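Local coordinates for sialidase B (Streptococcus pneumoniae serotype 4, PDB 4XJW), which cleaves terminal sialic acid residues from oligosaccharides, glycoproteins and glycolipids, working as an intramolecular trans-sialidase, at residues R581-L586 against P609-Y615. The protein carries 1 engineered substitution. Numbering follows the deposited sequence.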
loop_
_atom_site.group_PDB
_atom_site.type_symbol
_atom_site.label_atom_id
_atom_site.label_comp_id
_atom_site.label_asym_id
_atom_site.label_seq_id
_atom_site.Cartn_x
_atom_site.Cartn_y
_atom_site.Cartn_z
ATOM N N ARG A 581 -11.042 2.513 -7.865
ATOM C CA ARG A 581 -10.765 2.102 -6.491
ATOM C C ARG A 581 -10.953 3.307 -5.572
ATOM O O ARG A 581 -10.014 4.055 -5.274
ATOM C CB ARG A 581 -9.370 1.482 -6.385
ATOM C CG ARG A 581 -9.305 0.098 -6.998
ATOM C CD ARG A 581 -7.964 -0.584 -6.865
ATOM N NE ARG A 581 -8.007 -1.955 -7.397
ATOM C CZ ARG A 581 -6.930 -2.683 -7.689
ATOM N NH1 ARG A 581 -5.719 -2.159 -7.521
ATOM N NH2 ARG A 581 -7.056 -3.926 -8.147
ATOM N N LYS A 582 -12.205 3.516 -5.183
ATOM C CA LYS A 582 -12.643 4.697 -4.451
ATOM C C LYS A 582 -13.935 4.348 -3.734
ATOM O O LYS A 582 -14.475 3.245 -3.917
ATOM C CB LYS A 582 -12.836 5.893 -5.397
ATOM C CG LYS A 582 -13.748 5.628 -6.589
ATOM C CD LYS A 582 -13.790 6.843 -7.518
ATOM C CE LYS A 582 -14.624 6.549 -8.761
ATOM N NZ LYS A 582 -14.503 7.651 -9.766
ATOM N N GLY A 583 -14.405 5.251 -2.878
ATOM C CA GLY A 583 -15.660 5.022 -2.182
ATOM C C GLY A 583 -15.573 3.856 -1.216
ATOM O O GLY A 583 -16.412 2.947 -1.217
ATOM N N GLY A 584 -14.543 3.883 -0.377
ATOM C CA GLY A 584 -14.308 2.788 0.552
ATOM C C GLY A 584 -15.406 2.641 1.577
ATOM O O GLY A 584 -15.944 3.638 2.062
ATOM N N GLN A 585 -15.767 1.396 1.865
ATOM C CA GLN A 585 -16.814 1.127 2.849
ATOM C C GLN A 585 -16.457 -0.026 3.765
ATOM O O GLN A 585 -15.723 -0.934 3.385
ATOM C CB GLN A 585 -18.139 0.789 2.158
ATOM C CG GLN A 585 -18.747 1.936 1.375
ATOM C CD GLN A 585 -20.138 1.615 0.854
ATOM O OE1 GLN A 585 -20.598 0.471 0.924
ATOM N NE2 GLN A 585 -20.809 2.627 0.307
ATOM N N LEU A 586 -17.000 0.019 4.973
ATOM C CA LEU A 586 -17.148 -1.189 5.762
ATOM C C LEU A 586 -18.603 -1.589 5.627
ATOM O O LEU A 586 -19.498 -0.747 5.770
ATOM C CB LEU A 586 -16.835 -0.956 7.231
ATOM C CG LEU A 586 -15.445 -0.467 7.587
ATOM C CD1 LEU A 586 -15.278 -0.564 9.091
ATOM C CD2 LEU A 586 -14.374 -1.277 6.889
ATOM N N PRO A 609 -17.206 9.310 -1.596
ATOM C CA PRO A 609 -17.285 8.344 -2.695
ATOM C C PRO A 609 -16.196 8.557 -3.753
ATOM O O PRO A 609 -15.780 7.599 -4.414
ATOM C CB PRO A 609 -18.672 8.616 -3.290
ATOM C CG PRO A 609 -19.483 9.073 -2.127
ATOM C CD PRO A 609 -18.526 9.863 -1.241
ATOM N N SER A 610 -15.733 9.796 -3.914
ATOM C CA SER A 610 -14.736 10.100 -4.937
ATOM C C SER A 610 -13.285 9.986 -4.451
ATOM O O SER A 610 -12.354 10.106 -5.246
ATOM C CB SER A 610 -14.970 11.503 -5.489
ATOM O OG SER A 610 -14.835 12.458 -4.457
ATOM N N TYR A 611 -13.091 9.773 -3.153
ATOM C CA TYR A 611 -11.736 9.660 -2.616
ATOM C C TYR A 611 -11.257 8.204 -2.642
ATOM O O TYR A 611 -12.058 7.266 -2.508
ATOM C CB TYR A 611 -11.658 10.256 -1.214
ATOM C CG TYR A 611 -11.580 11.770 -1.175
ATOM C CD1 TYR A 611 -11.858 12.542 -2.298
ATOM C CD2 TYR A 611 -11.196 12.430 -0.010
ATOM C CE1 TYR A 611 -11.772 13.928 -2.257
ATOM C CE2 TYR A 611 -11.109 13.818 0.044
ATOM C CZ TYR A 611 -11.403 14.564 -1.096
ATOM O OH TYR A 611 -11.320 15.939 -1.078
ATOM N N GLY A 612 -9.953 8.023 -2.852
ATOM C CA GLY A 612 -9.374 6.715 -3.113
ATOM C C GLY A 612 -9.463 5.708 -1.980
ATOM O O GLY A 612 -9.322 6.038 -0.797
ATOM N N TYR A 613 -9.699 4.459 -2.350
ATOM C CA TYR A 613 -9.689 3.366 -1.386
ATOM C C TYR A 613 -9.421 2.085 -2.144
ATOM O O TYR A 613 -10.210 1.701 -3.009
ATOM C CB TYR A 613 -11.045 3.277 -0.683
ATOM C CG TYR A 613 -11.073 2.373 0.539
ATOM C CD1 TYR A 613 -11.312 1.000 0.439
ATOM C CD2 TYR A 613 -10.897 2.909 1.803
ATOM C CE1 TYR A 613 -11.360 0.179 1.598
ATOM C CE2 TYR A 613 -10.941 2.121 2.947
ATOM C CZ TYR A 613 -11.162 0.761 2.839
ATOM O OH TYR A 613 -11.195 0.031 4.011
ATOM N N ALA A 614 -8.300 1.431 -1.861
ATOM C CA ALA A 614 -7.911 0.262 -2.632
ATOM C C ALA A 614 -7.787 -0.977 -1.753
ATOM O O ALA A 614 -8.774 -1.389 -1.159
ATOM C CB ALA A 614 -6.646 0.538 -3.471
ATOM N N TYR A 615 -6.607 -1.583 -1.678
ATOM C CA TYR A 615 -6.449 -2.747 -0.823
ATOM C C TYR A 615 -6.576 -2.335 0.640
ATOM O O TYR A 615 -6.273 -1.191 1.019
ATOM C CB TYR A 615 -5.113 -3.461 -1.043
ATOM C CG TYR A 615 -5.017 -4.308 -2.287
ATOM C CD1 TYR A 615 -5.609 -3.914 -3.482
ATOM C CD2 TYR A 615 -4.286 -5.486 -2.285
ATOM C CE1 TYR A 615 -5.485 -4.692 -4.627
ATOM C CE2 TYR A 615 -4.163 -6.260 -3.421
ATOM C CZ TYR A 615 -4.748 -5.847 -4.589
ATOM O OH TYR A 615 -4.619 -6.612 -5.734
HETATM O O HOH W 1 -4.513 -5.740 -8.781
HETATM O O HOH W 2 -13.319 6.756 -0.040
#
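This is a buried, mainly backbone contact between the turn leading into strand 584-592 and the loop that joins strand 597-605 to strand 616-620. A single antiparallel bridge pairs Lys582 with Gly612, their CA atoms 4.1 Å apart. Two hydrogen bonds flank it: Tyr613 N to Arg581 O (3.0 Å) and Gly583 N to Tyr611 O (3.1 Å). Past the bridge, Gly583 turns with positive phi. Gly584 then lays its CA over the Tyr613 ring, 3.6 Å from the centroid, a CH-pi contact. A CB on Gly584 would clash with this ring. Water 2 links Gly584 N to Tyr611 O. The fold is the six-bladed beta-propeller of sialidases, and strand 584-592 belongs to a four-stranded antiparallel blade. The loop runs from the outermost strand of this blade toward the catalytic centre. There, as in related sialidases, Tyr615 is probably the nucleophile and Arg581 probably binds substrate. Arg581 CD packs on Ala614 CB (3.8 Å), and Tyr615 CE1 lies over the guanidinium, 3.9 Å from Arg581 NH1. Water 1 bridges Arg581 NH2 and Tyr615 OH. Thr553 also holds the guanidinium, while Tyr615 OH is hydrogen-bonded to Glu503, a predicted active-site residue.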